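Local atomic coordinates of DUF1076 domain-containing protein (Salmonella typhi, PDB entry 6IAI), a protein that acts as a secreted Salmonella effector with E3/E4 ubiquitin ligase activity that binds diubiquitin, represented here by its N-terminal part. Residues T81-T89 and W101-L112. Sequence-based numbering, arbitrary orientation.
Sequences TFKVSFSTT and WQGNAIRLERQL
Glu109 reaches from the helix to the edge strand and joins it through both carboxylate oxygens. OE1 takes the backbone N-H of Val84 on its anti side in a nearly straight bond (N to OE1 2.9 Å, 170°), while OE2 receives Lys83 NZ on its syn side in a salt bridge of 3.0 Å, both donors somewhat out of the carboxylate plane. With CG anti to the backbone N (chi1 -154°) and the chain extended beyond it, Glu109 can span this gap; Lys83, starting away from the helix, bends at chi2 and brings NZ back to the carboxylate. Val84 points toward the helix and packs on Ala105, Leu108 and Leu112, its CG2 3.7 Å from Leu112 CD1. Farther along, Phe86 lays its ring on the five-membered ring of Trp101 in a face-to-face stack, centroids 3.9 Å apart and planes at 14°, with Ala105 CB at the phenyl edge. Thr88 CB rests 3.7 Å from Trp101 CH2. Strand 66-71 fixes the indole: NE1 hydrogen-bonds to Leu67 O, and Tyr68 meets it edge-to-face. The 101-112 part of C-terminal helix 91-113, nearly antiparallel to strand 83-85, packs on the mixed four-stranded sheet at this outermost strand and its partner 66-71; Phe82 and Leu112 adjoin helix 41-53.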
loop_
_atom_site.group_PDB
_atom_site.type_symbol
_atom_site.label_atom_id
_atom_site.label_comp_id
_atom_site.label_asym_id
_atom_site.label_seq_id
_atom_site.Cartn_x
_atom_site.Cartn_y
_atom_site.Cartn_z
ATOM N N THR A 81 13.839 5.312 4.196
ATOM C CA THR A 81 13.270 6.138 3.146
ATOM C C THR A 81 12.377 5.170 2.400
ATOM O O THR A 81 12.786 4.038 2.176
ATOM C CB THR A 81 14.350 6.834 2.273
ATOM O OG1 THR A 81 15.173 5.867 1.613
ATOM C CG2 THR A 81 15.200 7.770 3.064
ATOM N N PHE A 82 11.139 5.579 2.081
ATOM C CA PHE A 82 10.177 4.666 1.442
ATOM C C PHE A 82 9.684 5.156 0.118
ATOM O O PHE A 82 9.365 6.335 -0.020
ATOM C CB PHE A 82 8.995 4.356 2.405
ATOM C CG PHE A 82 9.463 3.971 3.792
ATOM C CD1 PHE A 82 9.744 4.948 4.748
ATOM C CD2 PHE A 82 9.688 2.638 4.123
ATOM C CE1 PHE A 82 10.263 4.596 6.007
ATOM C CE2 PHE A 82 10.196 2.287 5.386
ATOM C CZ PHE A 82 10.488 3.270 6.317
ATOM N N LYS A 83 9.604 4.236 -0.845
ATOM C CA LYS A 83 9.114 4.453 -2.198
ATOM C C LYS A 83 7.807 3.678 -2.414
ATOM O O LYS A 83 7.700 2.514 -2.046
ATOM C CB LYS A 83 10.164 4.001 -3.249
ATOM C CG LYS A 83 10.008 4.657 -4.619
ATOM C CD LYS A 83 10.428 6.166 -4.626
ATOM C CE LYS A 83 9.750 6.983 -5.715
ATOM N NZ LYS A 83 9.638 8.430 -5.352
ATOM N N VAL A 84 6.832 4.335 -3.073
ATOM C CA VAL A 84 5.535 3.766 -3.421
ATOM C C VAL A 84 5.377 3.796 -4.915
ATOM O O VAL A 84 5.522 4.846 -5.527
ATOM C CB VAL A 84 4.323 4.417 -2.677
ATOM C CG1 VAL A 84 3.002 3.740 -3.049
ATOM C CG2 VAL A 84 4.524 4.393 -1.160
ATOM N N SER A 85 5.087 2.633 -5.499
ATOM C CA SER A 85 4.790 2.451 -6.919
ATOM C C SER A 85 3.575 1.528 -7.046
ATOM O O SER A 85 2.992 1.140 -6.041
ATOM C CB SER A 85 6.003 1.891 -7.678
ATOM O OG SER A 85 6.522 0.688 -7.133
ATOM N N PHE A 86 3.175 1.216 -8.266
ATOM C CA PHE A 86 2.080 0.297 -8.538
ATOM C C PHE A 86 2.292 -0.288 -9.907
ATOM O O PHE A 86 2.909 0.355 -10.754
ATOM C CB PHE A 86 0.678 0.952 -8.401
ATOM C CG PHE A 86 0.338 2.053 -9.379
ATOM C CD1 PHE A 86 -0.257 1.761 -10.606
ATOM C CD2 PHE A 86 0.578 3.384 -9.062
ATOM C CE1 PHE A 86 -0.582 2.785 -11.509
ATOM C CE2 PHE A 86 0.262 4.404 -9.967
ATOM C CZ PHE A 86 -0.315 4.096 -11.185
ATOM N N SER A 87 1.796 -1.507 -10.127
ATOM C CA SER A 87 1.921 -2.165 -11.425
ATOM C C SER A 87 0.728 -3.059 -11.644
ATOM O O SER A 87 0.187 -3.604 -10.676
ATOM C CB SER A 87 3.222 -2.971 -11.506
ATOM O OG SER A 87 3.190 -4.140 -10.697
ATOM N N THR A 88 0.314 -3.199 -12.915
ATOM C CA THR A 88 -0.790 -4.069 -13.335
ATOM C C THR A 88 -0.642 -4.526 -14.794
ATOM O O THR A 88 0.019 -3.868 -15.597
ATOM C CB THR A 88 -2.183 -3.435 -13.039
ATOM O OG1 THR A 88 -3.185 -4.451 -13.126
ATOM C CG2 THR A 88 -2.519 -2.267 -13.957
ATOM N N THR A 89 -1.280 -5.654 -15.126
ATOM C CA THR A 89 -1.312 -6.177 -16.495
ATOM C C THR A 89 -2.623 -5.754 -17.174
ATOM O O THR A 89 -2.573 -5.344 -18.337
ATOM C CB THR A 89 -1.116 -7.706 -16.551
ATOM O OG1 THR A 89 -2.051 -8.350 -15.677
ATOM C CG2 THR A 89 0.309 -8.129 -16.233
ATOM N N TRP A 101 -5.107 6.029 -8.641
ATOM C CA TRP A 101 -4.055 5.113 -8.266
ATOM C C TRP A 101 -2.748 5.877 -8.009
ATOM O O TRP A 101 -2.182 5.757 -6.918
ATOM C CB TRP A 101 -3.883 4.063 -9.361
ATOM C CG TRP A 101 -3.470 2.718 -8.859
ATOM C CD1 TRP A 101 -2.868 2.434 -7.666
ATOM C CD2 TRP A 101 -3.542 1.478 -9.579
ATOM N NE1 TRP A 101 -2.611 1.087 -7.574
ATOM C CE2 TRP A 101 -2.995 0.476 -8.744
ATOM C CE3 TRP A 101 -4.019 1.110 -10.853
ATOM C CZ2 TRP A 101 -2.918 -0.871 -9.135
ATOM C CZ3 TRP A 101 -3.960 -0.228 -11.233
ATOM C CH2 TRP A 101 -3.412 -1.201 -10.379
ATOM N N GLN A 102 -2.325 6.733 -8.977
ATOM C CA GLN A 102 -1.131 7.590 -8.894
ATOM C C GLN A 102 -1.181 8.595 -7.741
ATOM O O GLN A 102 -0.195 8.751 -7.009
ATOM C CB GLN A 102 -0.867 8.289 -10.241
ATOM C CG GLN A 102 0.425 9.120 -10.326
ATOM C CD GLN A 102 1.677 8.285 -10.224
ATOM O OE1 GLN A 102 2.233 8.087 -9.136
ATOM N NE2 GLN A 102 2.142 7.767 -11.352
ATOM N N GLY A 103 -2.320 9.256 -7.583
ATOM C CA GLY A 103 -2.552 10.230 -6.522
ATOM C C GLY A 103 -2.483 9.633 -5.143
ATOM O O GLY A 103 -1.936 10.251 -4.214
ATOM N N ASN A 104 -3.039 8.418 -5.004
ATOM C CA ASN A 104 -3.029 7.667 -3.749
ATOM C C ASN A 104 -1.606 7.185 -3.444
ATOM O O ASN A 104 -1.177 7.247 -2.291
ATOM C CB ASN A 104 -3.982 6.492 -3.836
ATOM C CG ASN A 104 -5.426 6.863 -3.732
ATOM O OD1 ASN A 104 -5.802 7.855 -3.104
ATOM N ND2 ASN A 104 -6.268 6.027 -4.286
ATOM N N ALA A 105 -0.872 6.753 -4.500
ATOM C CA ALA A 105 0.516 6.313 -4.395
ATOM C C ALA A 105 1.395 7.441 -3.847
ATOM O O ALA A 105 2.157 7.192 -2.911
ATOM C CB ALA A 105 1.016 5.809 -5.743
ATOM N N ILE A 106 1.187 8.707 -4.336
ATOM C CA ILE A 106 1.876 9.925 -3.889
ATOM C C ILE A 106 1.597 10.154 -2.413
ATOM O O ILE A 106 2.517 10.423 -1.637
ATOM C CB ILE A 106 1.456 11.191 -4.736
ATOM C CG1 ILE A 106 1.887 11.151 -6.226
ATOM C CG2 ILE A 106 1.927 12.485 -4.089
ATOM C CD1 ILE A 106 3.315 10.844 -6.544
ATOM N N ARG A 107 0.311 10.081 -2.031
ATOM C CA ARG A 107 -0.164 10.327 -0.660
ATOM C C ARG A 107 0.396 9.322 0.312
ATOM O O ARG A 107 0.880 9.714 1.384
ATOM C CB ARG A 107 -1.694 10.345 -0.616
ATOM C CG ARG A 107 -2.283 11.654 -1.121
ATOM C CD ARG A 107 -3.731 11.496 -1.505
ATOM N NE ARG A 107 -4.190 12.639 -2.291
ATOM C CZ ARG A 107 -4.831 13.682 -1.789
ATOM N NH1 ARG A 107 -5.129 13.728 -0.492
ATOM N NH2 ARG A 107 -5.190 14.686 -2.579
ATOM N N LEU A 108 0.382 8.030 -0.073
ATOM C CA LEU A 108 0.949 6.971 0.751
ATOM C C LEU A 108 2.449 7.217 0.993
ATOM O O LEU A 108 2.891 7.183 2.146
ATOM C CB LEU A 108 0.665 5.565 0.160
ATOM C CG LEU A 108 1.142 4.386 1.005
ATOM C CD1 LEU A 108 0.548 4.433 2.424
ATOM C CD2 LEU A 108 0.915 3.074 0.287
ATOM N N GLU A 109 3.204 7.545 -0.074
ATOM C CA GLU A 109 4.644 7.875 0.018
ATOM C C GLU A 109 4.906 9.045 0.962
ATOM O O GLU A 109 5.745 8.947 1.858
ATOM C CB GLU A 109 5.217 8.156 -1.372
ATOM C CG GLU A 109 6.706 7.882 -1.419
ATOM C CD GLU A 109 7.302 8.054 -2.787
ATOM O OE1 GLU A 109 7.153 7.130 -3.618
ATOM O OE2 GLU A 109 7.874 9.135 -3.047
ATOM N N ARG A 110 4.118 10.106 0.812
ATOM C CA ARG A 110 4.190 11.309 1.636
ATOM C C ARG A 110 3.963 10.972 3.094
ATOM O O ARG A 110 4.724 11.421 3.936
ATOM C CB ARG A 110 3.172 12.341 1.120
ATOM C CG ARG A 110 3.289 13.733 1.734
ATOM C CD ARG A 110 2.346 14.697 1.037
ATOM N NE ARG A 110 2.755 14.988 -0.343
ATOM C CZ ARG A 110 1.938 15.020 -1.396
ATOM N NH1 ARG A 110 0.640 14.768 -1.250
ATOM N NH2 ARG A 110 2.412 15.305 -2.602
ATOM N N GLN A 111 2.950 10.134 3.407
ATOM C CA GLN A 111 2.660 9.732 4.795
ATOM C C GLN A 111 3.745 8.821 5.386
ATOM O O GLN A 111 4.077 8.939 6.571
ATOM C CB GLN A 111 1.302 9.060 4.884
ATOM C CG GLN A 111 0.118 9.968 4.518
ATOM C CD GLN A 111 -1.155 9.156 4.607
ATOM O OE1 GLN A 111 -1.406 8.462 5.603
ATOM N NE2 GLN A 111 -1.971 9.198 3.555
ATOM N N LEU A 112 4.293 7.902 4.557
ATOM C CA LEU A 112 5.354 6.993 4.986
ATOM C C LEU A 112 6.649 7.720 5.366
ATOM O O LEU A 112 7.365 7.255 6.255
ATOM C CB LEU A 112 5.657 5.952 3.889
ATOM C CG LEU A 112 4.606 4.843 3.702
ATOM C CD1 LEU A 112 4.910 4.017 2.494
ATOM C CD2 LEU A 112 4.422 4.006 4.970
#